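Local coordinates for paenibacillus xanthan lyase (Paenibacillus, PDB 6F2P), which cleaves the polysaccharide xanthan by an eliminative reaction, as a calcium-containing lyase with polysaccharide lyase family 8 domains, at residues 525-530 / 546-551; 567-572 / 602-607; 762-767 / 812-817; 818-823 / 859-864. All blocks are in the same frame, centred on the assembly; numbering follows the deposited sequence.

Interaction 1. Residues 525-530 / 546-551; sequences LIVNGT and NYIHLA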
loop_
_atom_site.group_PDB
_atom_site.type_symbol
_atom_site.label_atom_id
_atom_site.label_comp_id
_atom_site.label_asym_id
_atom_site.label_seq_id
_atom_site.Cartn_x
_atom_site.Cartn_y
_atom_site.Cartn_z
ATOM N N LEU A 525 -26.717 -26.410 1.504
ATOM C CA LEU A 525 -25.361 -26.540 0.996
ATOM C C LEU A 525 -25.361 -27.554 -0.128
ATOM O O LEU A 525 -25.473 -28.750 0.115
ATOM C CB LEU A 525 -24.392 -26.979 2.089
ATOM C CG LEU A 525 -22.934 -27.116 1.619
ATOM C CD1 LEU A 525 -22.195 -25.775 1.609
ATOM C CD2 LEU A 525 -22.163 -28.121 2.456
ATOM N N ILE A 526 -25.241 -27.073 -1.360
ATOM C CA ILE A 526 -25.244 -27.953 -2.516
ATOM C C ILE A 526 -23.836 -28.111 -3.049
ATOM O O ILE A 526 -23.179 -27.122 -3.370
ATOM C CB ILE A 526 -26.190 -27.427 -3.605
ATOM C CG1 ILE A 526 -27.602 -27.321 -3.029
ATOM C CG2 ILE A 526 -26.174 -28.342 -4.813
ATOM C CD1 ILE A 526 -28.621 -26.810 -3.991
ATOM N N VAL A 527 -23.370 -29.355 -3.128
ATOM C CA VAL A 527 -21.995 -29.645 -3.533
ATOM C C VAL A 527 -21.963 -30.527 -4.765
ATOM O O VAL A 527 -22.578 -31.591 -4.776
ATOM C CB VAL A 527 -21.240 -30.373 -2.417
ATOM C CG1 VAL A 527 -19.835 -30.721 -2.872
ATOM C CG2 VAL A 527 -21.216 -29.533 -1.165
ATOM N N ASN A 528 -21.230 -30.095 -5.788
ATOM C CA ASN A 528 -21.227 -30.764 -7.093
ATOM C C ASN A 528 -22.641 -31.082 -7.575
ATOM O O ASN A 528 -22.898 -32.164 -8.105
ATOM C CB ASN A 528 -20.377 -32.043 -7.074
ATOM C CG ASN A 528 -18.889 -31.767 -6.911
ATOM O OD1 ASN A 528 -18.443 -30.619 -6.938
ATOM N ND2 ASN A 528 -18.109 -32.829 -6.748
ATOM N N GLY A 529 -23.564 -30.154 -7.350
ATOM C CA GLY A 529 -24.931 -30.323 -7.805
ATOM C C GLY A 529 -25.788 -31.227 -6.941
ATOM O O GLY A 529 -26.916 -31.553 -7.306
ATOM N N THR A 530 -25.262 -31.627 -5.789
ATOM C CA THR A 530 -25.985 -32.533 -4.899
ATOM C C THR A 530 -26.125 -31.944 -3.492
ATOM O O THR A 530 -25.132 -31.563 -2.872
ATOM C CB THR A 530 -25.296 -33.916 -4.842
ATOM O OG1 THR A 530 -25.285 -34.502 -6.154
ATOM C CG2 THR A 530 -26.019 -34.849 -3.871
ATOM N N ASN A 546 -15.772 -29.850 -6.928
ATOM C CA ASN A 546 -15.646 -28.975 -8.088
ATOM C C ASN A 546 -16.270 -27.621 -7.822
ATOM O O ASN A 546 -15.679 -26.569 -8.087
ATOM C CB ASN A 546 -16.312 -29.611 -9.304
ATOM C CG ASN A 546 -15.650 -30.899 -9.713
ATOM O OD1 ASN A 546 -14.427 -31.041 -9.613
ATOM N ND2 ASN A 546 -16.452 -31.858 -10.167
ATOM N N TYR A 547 -17.486 -27.654 -7.301
ATOM C CA TYR A 547 -18.156 -26.430 -6.927
ATOM C C TYR A 547 -19.059 -26.653 -5.720
ATOM O O TYR A 547 -19.365 -27.791 -5.363
ATOM C CB TYR A 547 -18.930 -25.838 -8.110
ATOM C CG TYR A 547 -19.818 -26.814 -8.852
ATOM C CD1 TYR A 547 -19.299 -27.654 -9.833
ATOM C CD2 TYR A 547 -21.184 -26.876 -8.594
ATOM C CE1 TYR A 547 -20.114 -28.541 -10.523
ATOM C CE2 TYR A 547 -22.002 -27.754 -9.275
ATOM C CZ TYR A 547 -21.468 -28.584 -10.241
ATOM O OH TYR A 547 -22.286 -29.463 -10.928
ATOM N N ILE A 548 -19.456 -25.554 -5.087
ATOM C CA ILE A 548 -20.285 -25.587 -3.898
ATOM C C ILE A 548 -21.232 -24.397 -3.980
ATOM O O ILE A 548 -20.841 -23.321 -4.439
ATOM C CB ILE A 548 -19.418 -25.459 -2.619
ATOM C CG1 ILE A 548 -18.535 -26.690 -2.426
ATOM C CG2 ILE A 548 -20.282 -25.271 -1.381
ATOM C CD1 ILE A 548 -17.754 -26.676 -1.131
ATOM N N HIS A 549 -22.473 -24.582 -3.547
ATOM C CA HIS A 549 -23.398 -23.466 -3.438
ATOM C C HIS A 549 -24.006 -23.446 -2.040
ATOM O O HIS A 549 -24.569 -24.439 -1.585
ATOM C CB HIS A 549 -24.492 -23.554 -4.498
ATOM C CG HIS A 549 -25.488 -22.439 -4.433
ATOM N ND1 HIS A 549 -26.530 -22.423 -3.530
ATOM C CD2 HIS A 549 -25.601 -21.298 -5.156
ATOM C CE1 HIS A 549 -27.241 -21.324 -3.700
ATOM N NE2 HIS A 549 -26.700 -20.623 -4.681
ATOM N N LEU A 550 -23.870 -22.310 -1.361
ATOM C CA LEU A 550 -24.444 -22.113 -0.040
ATOM C C LEU A 550 -25.511 -21.038 -0.132
ATOM O O LEU A 550 -25.211 -19.901 -0.497
ATOM C CB LEU A 550 -23.370 -21.681 0.958
ATOM C CG LEU A 550 -23.957 -21.247 2.308
ATOM C CD1 LEU A 550 -24.744 -22.387 2.915
ATOM C CD2 LEU A 550 -22.887 -20.755 3.281
ATOM N N ALA A 551 -26.752 -21.386 0.197
ATOM C CA ALA A 551 -27.861 -20.455 0.017
ATOM C C ALA A 551 -27.862 -19.387 1.105
ATOM O O ALA A 551 -27.583 -19.671 2.267
ATOM C CB ALA A 551 -29.190 -21.198 -0.024
#
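Ile-526 and His-549 exchange two backbone hydrogen bonds, with Ile-526 N 2.7 Å from His-549 O and His-549 N returning to Ile-526 O, each donor lying in the carbonyl plane. They join antiparallel strands in a sheet of the family 8 super-sandwich domain. Beyond Val-527 the chain reverses in a type I' turn, whose two middle positions suit Asn-528 and Gly-529, residue types at ease with positive phi. Asn-528 N bonds almost straight (174°) to Tyr-547 O, approaching from above the carbonyl plane. With CG anti to the carbonyl carbon, the Asn-528 amide reaches back across the strands: OD1 takes Asn-546 N on a lone pair at 2.8 Å and Tyr-547 N nearly along the C=O axis at 3.1 Å. Its ND2 bonds to Gly-544 O, so both ends of the amide are held and its flip is fixed.

Tyr-547 CG sits between its backbone N and carbonyl carbon (chi1 49°), which lays the ring against the turn. Asn-528 CA stands over one face, 4.0 Å from the Tyr-547 ring centroid, a CH-pi contact; helix 625-633 also touches this tyrosine. On the sheet face away from Ile-526 and His-549, apolar Leu-525, Ile-548 and Leu-550 pack on strand 595-607. There Val-527 CG2 lies alongside Ile-548 CG1, while Leu-525 CD1 crosses obliquely to within 3.6 Å of Ile-548 CG2.

Interaction 2. Residues 567-572 / 602-607; sequences AAVKGL and LWFDHG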
loop_
_atom_site.group_PDB
_atom_site.type_symbol
_atom_site.label_atom_id
_atom_site.label_comp_id
_atom_site.label_asym_id
_atom_site.label_seq_id
_atom_site.Cartn_x
_atom_site.Cartn_y
_atom_site.Cartn_z
ATOM N N ALA A 567 -10.849 -29.923 -5.585
ATOM C CA ALA A 567 -10.123 -29.866 -4.314
ATOM C C ALA A 567 -10.746 -30.738 -3.230
ATOM O O ALA A 567 -11.945 -31.037 -3.253
ATOM C CB ALA A 567 -10.009 -28.426 -3.819
ATOM N N ALA A 568 -9.912 -31.139 -2.279
ATOM C CA ALA A 568 -10.392 -31.767 -1.056
ATOM C C ALA A 568 -10.778 -30.668 -0.062
ATOM O O ALA A 568 -9.908 -30.025 0.537
ATOM C CB ALA A 568 -9.324 -32.671 -0.465
ATOM N N VAL A 569 -12.083 -30.455 0.093
ATOM C CA VAL A 569 -12.612 -29.415 0.973
ATOM C C VAL A 569 -13.313 -29.989 2.213
ATOM O O VAL A 569 -14.324 -30.681 2.091
ATOM C CB VAL A 569 -13.634 -28.529 0.230
ATOM C CG1 VAL A 569 -14.028 -27.331 1.090
ATOM C CG2 VAL A 569 -13.084 -28.089 -1.112
ATOM N N LYS A 570 -12.790 -29.686 3.399
ATOM C CA LYS A 570 -13.461 -30.061 4.649
ATOM C C LYS A 570 -14.620 -29.118 4.956
ATOM O O LYS A 570 -14.539 -27.916 4.703
ATOM C CB LYS A 570 -12.470 -30.085 5.819
ATOM C CG LYS A 570 -11.360 -31.104 5.638
ATOM C CD LYS A 570 -10.511 -31.236 6.881
ATOM C CE LYS A 570 -9.525 -32.384 6.741
ATOM N NZ LYS A 570 -8.828 -32.671 8.022
ATOM N N GLY A 571 -15.700 -29.671 5.495
ATOM C CA GLY A 571 -16.896 -28.897 5.774
ATOM C C GLY A 571 -17.445 -29.174 7.160
ATOM O O GLY A 571 -17.324 -30.287 7.679
ATOM N N LEU A 572 -18.049 -28.154 7.765
ATOM C CA LEU A 572 -18.615 -28.286 9.097
ATOM C C LEU A 572 -19.785 -27.331 9.281
ATOM O O LEU A 572 -19.624 -26.115 9.164
ATOM C CB LEU A 572 -17.550 -28.009 10.154
ATOM C CG LEU A 572 -18.043 -27.957 11.608
ATOM C CD1 LEU A 572 -18.668 -29.282 12.039
ATOM C CD2 LEU A 572 -16.919 -27.586 12.559
ATOM N N LEU A 602 -15.886 -23.900 5.606
ATOM C CA LEU A 602 -15.245 -24.666 4.539
ATOM C C LEU A 602 -13.751 -24.353 4.539
ATOM O O LEU A 602 -13.370 -23.187 4.644
ATOM C CB LEU A 602 -15.852 -24.300 3.185
ATOM C CG LEU A 602 -17.381 -24.348 3.049
ATOM C CD1 LEU A 602 -17.823 -23.816 1.700
ATOM C CD2 LEU A 602 -17.911 -25.754 3.249
ATOM N N TRP A 603 -12.901 -25.375 4.431
ATOM C CA TRP A 603 -11.460 -25.121 4.407
ATOM C C TRP A 603 -10.588 -26.195 3.740
ATOM O O TRP A 603 -11.055 -27.278 3.400
ATOM C CB TRP A 603 -10.940 -24.808 5.813
ATOM C CG TRP A 603 -10.850 -25.983 6.758
ATOM C CD1 TRP A 603 -9.718 -26.650 7.127
ATOM C CD2 TRP A 603 -11.929 -26.601 7.477
ATOM N NE1 TRP A 603 -10.024 -27.649 8.020
ATOM C CE2 TRP A 603 -11.375 -27.639 8.250
ATOM C CE3 TRP A 603 -13.311 -26.378 7.540
ATOM C CZ2 TRP A 603 -12.153 -28.454 9.074
ATOM C CZ3 TRP A 603 -14.081 -27.194 8.354
ATOM C CH2 TRP A 603 -13.498 -28.215 9.113
ATOM N N PHE A 604 -9.319 -25.855 3.537
ATOM C CA PHE A 604 -8.329 -26.783 3.014
ATOM C C PHE A 604 -7.412 -27.232 4.134
ATOM O O PHE A 604 -7.056 -26.443 5.021
ATOM C CB PHE A 604 -7.454 -26.120 1.948
ATOM C CG PHE A 604 -8.211 -25.599 0.757
ATOM C CD1 PHE A 604 -8.924 -26.458 -0.063
ATOM C CD2 PHE A 604 -8.167 -24.253 0.429
ATOM C CE1 PHE A 604 -9.604 -25.977 -1.171
ATOM C CE2 PHE A 604 -8.842 -23.765 -0.688
ATOM C CZ PHE A 604 -9.563 -24.628 -1.483
ATOM N N ASP A 605 -7.003 -28.493 4.082
ATOM C CA ASP A 605 -6.017 -28.999 5.018
ATOM C C ASP A 605 -4.764 -29.368 4.254
ATOM O O ASP A 605 -4.748 -30.359 3.531
ATOM C CB ASP A 605 -6.563 -30.216 5.767
ATOM C CG ASP A 605 -5.630 -30.699 6.880
ATOM O OD1 ASP A 605 -4.392 -30.463 6.823
ATOM O OD2 ASP A 605 -6.148 -31.331 7.823
ATOM N N HIS A 606 -3.713 -28.574 4.433
ATOM C CA HIS A 606 -2.428 -28.817 3.781
ATOM C C HIS A 606 -1.569 -29.819 4.538
ATOM O O HIS A 606 -0.435 -30.096 4.137
ATOM C CB HIS A 606 -1.652 -27.508 3.626
ATOM C CG HIS A 606 -2.460 -26.400 3.031
ATOM N ND1 HIS A 606 -2.733 -26.318 1.683
ATOM C CD2 HIS A 606 -3.068 -25.332 3.604
ATOM C CE1 HIS A 606 -3.470 -25.245 1.449
ATOM N NE2 HIS A 606 -3.690 -24.633 2.601
ATOM N N GLY A 607 -2.102 -30.347 5.638
ATOM C CA GLY A 607 -1.374 -31.295 6.463
ATOM C C GLY A 607 -0.288 -30.676 7.327
ATOM O O GLY A 607 -0.138 -29.458 7.399
#
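This is a strongly twisted antiparallel strand pairing, placed between the neighbouring strands 539-543 and 508-516 of a five-stranded sheet. The two segments run at 129° to each other, so regular pairing is brief. Lys-570 and Trp-603 form the hydrogen-bonded pair, with Lys-570 N 3.0 Å from Trp-603 O and Trp-603 N bonding to Lys-570 O, both donors in the carbonyl plane. Gly-571 faces Leu-602 in the adjoining non-hydrogen-bonded pair, where Leu-602 CD2 lies 4.2 Å from Gly-571 CA.

The side chains of Lys-570 and Trp-603 meet obliquely. Trp-603 CG is held between its backbone N and carbonyl carbon (chi1 73°), which turns the indole across the partner strand; Lys-570 CB then makes a CH-pi contact over the face, 3.7 Å from the centroid of the six-membered ring of Trp-603. Leu-572 CB meets the same indole at its edge, in plane, and Arg-434 adds a cation-pi contact. Within the family 8 super-sandwich, the other face of the sheet carries Val-569, Leu-602 and Phe-604, apolar residues in keeping with their buried place; Leu-602 packs on Ile-548 and Phe-604 on Tyr-615, both from the nine-stranded sheet.

Extended beyond CG, the Lys-570 chain carries its methylenes past the indole to a salt bridge, NZ lying 3.0 Å from Asp-605 OD2 on the anti lone pair. Asp-605 OD1 accepts Gly-607 N at 2.6 Å, making an Asx turn that holds the carboxylate from its other oxygen. Where the strands splay apart, Ala-567 CB is 3.6 Å from Phe-604 CE1.

Interaction 3. Residues 762-767 / 812-817; sequences IPIPNP and DVTQPG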
loop_
_atom_site.group_PDB
_atom_site.type_symbol
_atom_site.label_atom_id
_atom_site.label_comp_id
_atom_site.label_asym_id
_atom_site.label_seq_id
_atom_site.Cartn_x
_atom_site.Cartn_y
_atom_site.Cartn_z
ATOM N N ILE A 762 18.352 4.030 -25.011
ATOM C CA ILE A 762 18.673 4.910 -23.897
ATOM C C ILE A 762 20.101 4.650 -23.453
ATOM O O ILE A 762 20.379 3.641 -22.807
ATOM C CB ILE A 762 17.715 4.674 -22.708
ATOM C CG1 ILE A 762 16.268 4.941 -23.126
ATOM C CG2 ILE A 762 18.088 5.544 -21.518
ATOM C CD1 ILE A 762 15.278 4.767 -21.994
ATOM N N PRO A 763 21.024 5.557 -23.801
ATOM C CA PRO A 763 22.442 5.318 -23.497
ATOM C C PRO A 763 22.711 5.403 -21.999
ATOM O O PRO A 763 21.840 5.867 -21.251
ATOM C CB PRO A 763 23.152 6.449 -24.240
ATOM C CG PRO A 763 22.131 7.536 -24.330
ATOM C CD PRO A 763 20.797 6.863 -24.446
ATOM N N ILE A 764 23.882 4.945 -21.566
ATOM C CA ILE A 764 24.242 5.006 -20.154
ATOM C C ILE A 764 24.298 6.458 -19.700
ATOM O O ILE A 764 25.122 7.230 -20.180
ATOM C CB ILE A 764 25.601 4.350 -19.897
ATOM C CG1 ILE A 764 25.571 2.879 -20.318
ATOM C CG2 ILE A 764 25.993 4.496 -18.449
ATOM C CD1 ILE A 764 24.526 2.044 -19.586
ATOM N N PRO A 765 23.412 6.841 -18.771
ATOM C CA PRO A 765 23.292 8.240 -18.337
ATOM C C PRO A 765 24.512 8.763 -17.577
ATOM O O PRO A 765 24.377 9.189 -16.433
ATOM C CB PRO A 765 22.071 8.208 -17.411
ATOM C CG PRO A 765 22.021 6.822 -16.910
ATOM C CD PRO A 765 22.463 5.964 -18.063
ATOM N N ASN A 766 25.681 8.738 -18.204
ATOM C CA ASN A 766 26.899 9.248 -17.583
ATOM C C ASN A 766 26.936 10.770 -17.579
ATOM O O ASN A 766 26.557 11.399 -18.564
ATOM C CB ASN A 766 28.140 8.698 -18.301
ATOM C CG ASN A 766 28.456 7.262 -17.906
ATOM O OD1 ASN A 766 28.322 6.880 -16.739
ATOM N ND2 ASN A 766 28.879 6.459 -18.878
ATOM N N PRO A 767 27.374 11.370 -16.458
ATOM C CA PRO A 767 27.723 10.652 -15.226
ATOM C C PRO A 767 26.505 10.451 -14.321
ATOM O O PRO A 767 25.521 11.187 -14.439
ATOM C CB PRO A 767 28.720 11.598 -14.554
ATOM C CG PRO A 767 28.247 12.953 -14.955
ATOM C CD PRO A 767 27.665 12.814 -16.352
ATOM N N ASP A 812 20.461 3.141 -12.431
ATOM C CA ASP A 812 19.782 2.534 -13.567
ATOM C C ASP A 812 20.778 2.275 -14.706
ATOM O O ASP A 812 21.175 3.202 -15.415
ATOM C CB ASP A 812 18.648 3.439 -14.050
ATOM C CG ASP A 812 17.754 2.761 -15.071
ATOM O OD1 ASP A 812 18.075 1.623 -15.492
ATOM O OD2 ASP A 812 16.732 3.371 -15.460
ATOM N N VAL A 813 21.184 1.019 -14.872
ATOM C CA VAL A 813 22.074 0.642 -15.966
ATOM C C VAL A 813 21.229 0.284 -17.187
ATOM O O VAL A 813 20.700 -0.829 -17.295
ATOM C CB VAL A 813 22.981 -0.537 -15.574
ATOM C CG1 VAL A 813 23.910 -0.923 -16.734
ATOM C CG2 VAL A 813 23.780 -0.191 -14.321
ATOM N N THR A 814 21.114 1.237 -18.107
ATOM C CA THR A 814 20.124 1.174 -19.180
ATOM C C THR A 814 20.522 0.319 -20.376
ATOM O O THR A 814 19.691 0.039 -21.240
ATOM C CB THR A 814 19.797 2.579 -19.691
ATOM O OG1 THR A 814 20.965 3.142 -20.300
ATOM C CG2 THR A 814 19.347 3.470 -18.533
ATOM N N GLN A 815 21.790 -0.077 -20.436
ATOM C CA GLN A 815 22.290 -0.918 -21.523
ATOM C C GLN A 815 23.127 -2.044 -20.948
ATOM O O GLN A 815 24.134 -1.793 -20.285
ATOM C CB GLN A 815 23.142 -0.107 -22.510
ATOM C CG GLN A 815 22.391 1.002 -23.215
ATOM C CD GLN A 815 21.260 0.468 -24.074
ATOM O OE1 GLN A 815 21.319 -0.658 -24.569
ATOM N NE2 GLN A 815 20.225 1.277 -24.258
ATOM N N PRO A 816 22.721 -3.293 -21.203
ATOM C CA PRO A 816 23.508 -4.431 -20.726
ATOM C C PRO A 816 24.906 -4.395 -21.325
ATOM O O PRO A 816 25.066 -3.986 -22.471
ATOM C CB PRO A 816 22.733 -5.641 -21.260
ATOM C CG PRO A 816 21.939 -5.113 -22.408
ATOM C CD PRO A 816 21.586 -3.709 -22.043
ATOM N N GLY A 817 25.900 -4.806 -20.547
ATOM C CA GLY A 817 27.262 -4.885 -21.024
ATOM C C GLY A 817 28.226 -5.060 -19.872
ATOM O O GLY A 817 27.820 -5.086 -18.710
HETATM O O HOH W 1 16.988 1.896 -24.515
#
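Ile-762 lays its CG2 methyl across Thr-814 at about a right angle, 3.8 Å from Thr-814 CG2. The carbonyl of the same isoleucine is the polar centre of the contact. Thr-814 OG1, set between its backbone N and carbonyl carbon (chi1 65°), donates to Ile-762 O at 2.6 Å. Gln-815, bent at chi2 (-63°), curls back so that NE2 gives Ile-762 O a second, nearly straight bond of 2.8 Å. Both donors come from above the carbonyl plane, off the lone pairs. A water accepts from Ile-762 N and, weakly, from Gln-815 NE2. A short hydroxyl and a longer amide, one residue apart, thus both reach the same backbone oxygen.

Ile-764 bends at chi2 (-59°) to bring CD1 over the turn, 3.6 Å from Gln-815 N and also near Val-813 CG1. Pro-765, its phi fixed by the ring, centres an inverse gamma turn; it and Thr-814 reach toward each other, tip to tip, with Pro-765 CD 4.0 Å from Thr-814 CG2. The proline-rich segment 762-767 is a connector without regular structure, leading from strand 744-750 to the next beta-sandwich. It lies against the turn joining strands 806-813 and 817-826, with strand 891-900 beside Ile-764 and Val-813, and Lys-734 of strand 731-736, in the preceding sandwich, touching Ile-762 and Thr-814.

Interaction 4. Residues 818-823 / 859-864; sequences TYDVKS and EFTMGS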
loop_
_atom_site.group_PDB
_atom_site.type_symbol
_atom_site.label_atom_id
_atom_site.label_comp_id
_atom_site.label_asym_id
_atom_site.label_seq_id
_atom_site.Cartn_x
_atom_site.Cartn_y
_atom_site.Cartn_z
ATOM N N THR A 818 29.508 -5.193 -20.192
ATOM C CA THR A 818 30.546 -5.195 -19.176
ATOM C C THR A 818 31.203 -3.821 -19.115
ATOM O O THR A 818 31.850 -3.387 -20.062
ATOM C CB THR A 818 31.607 -6.262 -19.462
ATOM O OG1 THR A 818 31.013 -7.560 -19.351
ATOM C CG2 THR A 818 32.761 -6.149 -18.478
ATOM N N TYR A 819 31.025 -3.127 -17.998
ATOM C CA TYR A 819 31.538 -1.773 -17.880
ATOM C C TYR A 819 32.627 -1.658 -16.821
ATOM O O TYR A 819 32.588 -2.309 -15.773
ATOM C CB TYR A 819 30.405 -0.785 -17.568
ATOM C CG TYR A 819 29.301 -0.762 -18.600
ATOM C CD1 TYR A 819 29.431 -0.030 -19.773
ATOM C CD2 TYR A 819 28.131 -1.478 -18.405
ATOM C CE1 TYR A 819 28.425 -0.012 -20.719
ATOM C CE2 TYR A 819 27.117 -1.466 -19.346
ATOM C CZ TYR A 819 27.267 -0.734 -20.498
ATOM O OH TYR A 819 26.253 -0.727 -21.431
ATOM N N ASP A 820 33.611 -0.823 -17.121
ATOM C CA ASP A 820 34.618 -0.439 -16.153
ATOM C C ASP A 820 33.980 0.635 -15.261
ATOM O O ASP A 820 33.467 1.640 -15.756
ATOM C CB ASP A 820 35.834 0.104 -16.906
ATOM C CG ASP A 820 37.078 0.146 -16.057
ATOM O OD1 ASP A 820 37.121 -0.559 -15.027
ATOM O OD2 ASP A 820 38.016 0.881 -16.431
ATOM N N VAL A 821 33.975 0.412 -13.950
ATOM C CA VAL A 821 33.306 1.343 -13.045
ATOM C C VAL A 821 34.253 2.381 -12.455
ATOM O O VAL A 821 35.182 2.041 -11.726
ATOM C CB VAL A 821 32.596 0.616 -11.901
ATOM C CG1 VAL A 821 31.920 1.625 -10.983
ATOM C CG2 VAL A 821 31.580 -0.355 -12.463
ATOM N N LYS A 822 34.003 3.647 -12.777
ATOM C CA LYS A 822 34.819 4.756 -12.296
ATOM C C LYS A 822 34.030 5.685 -11.367
ATOM O O LYS A 822 32.809 5.819 -11.480
ATOM C CB LYS A 822 35.370 5.561 -13.479
ATOM C CG LYS A 822 36.189 4.744 -14.464
ATOM C CD LYS A 822 36.895 5.616 -15.504
ATOM C CE LYS A 822 37.975 4.821 -16.230
ATOM N NZ LYS A 822 38.701 5.598 -17.279
ATOM N N SER A 823 34.727 6.333 -10.447
ATOM C CA SER A 823 34.086 7.334 -9.607
ATOM C C SER A 823 34.953 8.578 -9.529
ATOM O O SER A 823 36.178 8.483 -9.484
ATOM C CB SER A 823 33.816 6.782 -8.205
ATOM O OG SER A 823 35.025 6.494 -7.528
ATOM N N GLU A 859 39.969 10.814 -10.865
ATOM C CA GLU A 859 39.059 9.792 -11.354
ATOM C C GLU A 859 39.585 8.418 -10.967
ATOM O O GLU A 859 40.587 7.958 -11.516
ATOM C CB GLU A 859 38.936 9.868 -12.871
ATOM C CG GLU A 859 37.708 9.173 -13.391
ATOM C CD GLU A 859 36.461 10.001 -13.183
ATOM O OE1 GLU A 859 36.577 11.246 -13.111
ATOM O OE2 GLU A 859 35.364 9.410 -13.094
ATOM N N PHE A 860 38.911 7.765 -10.025
ATOM C CA PHE A 860 39.316 6.439 -9.588
ATOM C C PHE A 860 38.675 5.368 -10.451
ATOM O O PHE A 860 37.471 5.397 -10.691
ATOM C CB PHE A 860 38.942 6.212 -8.118
ATOM C CG PHE A 860 39.781 6.996 -7.155
ATOM C CD1 PHE A 860 39.538 8.349 -6.939
ATOM C CD2 PHE A 860 40.821 6.388 -6.468
ATOM C CE1 PHE A 860 40.315 9.083 -6.053
ATOM C CE2 PHE A 860 41.602 7.113 -5.576
ATOM C CZ PHE A 860 41.348 8.464 -5.369
ATOM N N THR A 861 39.482 4.424 -10.920
ATOM C CA THR A 861 38.958 3.247 -11.596
ATOM C C THR A 861 38.790 2.140 -10.565
ATOM O O THR A 861 39.771 1.571 -10.086
ATOM C CB THR A 861 39.897 2.771 -12.712
ATOM O OG1 THR A 861 40.197 3.865 -13.580
ATOM C CG2 THR A 861 39.238 1.671 -13.521
ATOM N N MET A 862 37.544 1.846 -10.212
ATOM C CA MET A 862 37.267 0.871 -9.167
ATOM C C MET A 862 37.492 -0.534 -9.691
ATOM O O MET A 862 38.069 -1.381 -9.008
ATOM C CB MET A 862 35.829 1.009 -8.664
ATOM C CG MET A 862 35.385 2.437 -8.374
ATOM S SD MET A 862 36.364 3.215 -7.086
ATOM C CE MET A 862 36.053 2.118 -5.700
ATOM N N GLY A 863 37.029 -0.781 -10.908
ATOM C CA GLY A 863 37.162 -2.096 -11.499
ATOM C C GLY A 863 36.051 -2.403 -12.476
ATOM O O GLY A 863 35.201 -1.560 -12.753
ATOM N N SER A 864 36.043 -3.630 -12.982
ATOM C CA SER A 864 35.106 -4.014 -14.026
ATOM C C SER A 864 34.003 -4.948 -13.511
ATOM O O SER A 864 34.219 -5.725 -12.579
ATOM C CB SER A 864 35.870 -4.664 -15.171
ATOM O OG SER A 864 35.025 -4.878 -16.280
#
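Met-862, first residue of a classic beta bulge in an antiparallel pair, starts with CB 3.3 Å from Val-821 O. Its CG, anti to the carbonyl carbon, continues past that oxygen, and bends at chi2 and chi3 turn the chain so that SD comes 3.6 Å from Ser-823 OG. The side chain also packs on Leu-836 and Gln-847 of the opposing sheet, a buried place that suits a long, flexible apolar chain.

The bulge sets Met-862 and Gly-863 together against Val-821. Met-862 N bonds to Val-821 O at 2.8 Å, nearly along the C=O axis, whereas the bond from Gly-863 N to the same oxygen is weak. Gly-863 O in turn accepts Val-821 N at 2.6 Å. The backbone of Gly-863 (phi 151°) would press any side chain against the preceding carbonyl oxygen, so glycine fits here. Past the one-residue shift, Ser-823 and Phe-860 resume regular pairing with a bond in each direction.

Val-821, Ser-823 and Phe-860 share the face turned to the other sheet of this sandwich, while strand 891-900 flanks segment 818-823. The other face carries Asp-820, Lys-822, Thr-861 and Ser-864, more polar and less buried. Lys-822 runs alongside Thr-861, its CE 3.6 Å from Thr-861 OG1, and Asp-820 crosses the same threonine at about a right angle, with OD2 3.3 Å from Thr-861 CG2.

Overall arrangement
From the N terminus the four contacts follow in series, none nested or crossing. Interaction 1 closes a 15-residue connection and interaction 2 one of 29; their centres lie 14 Å apart, and they touch where Ile-548 meets Leu-602, joining the two sheets of the super-sandwich domain. The chain then passes through another beta-sandwich before interaction 3, whose centre is about 52 Å from that of interaction 2; it closes a 44-residue connection and sets the incoming connector against a strand-to-strand turn. Interaction 4 begins directly after that turn and closes 35 residues, pairing the following strand with 857-867; Tyr-819 touches both Ile-764 and Val-813, joining the last two contacts within one sandwich.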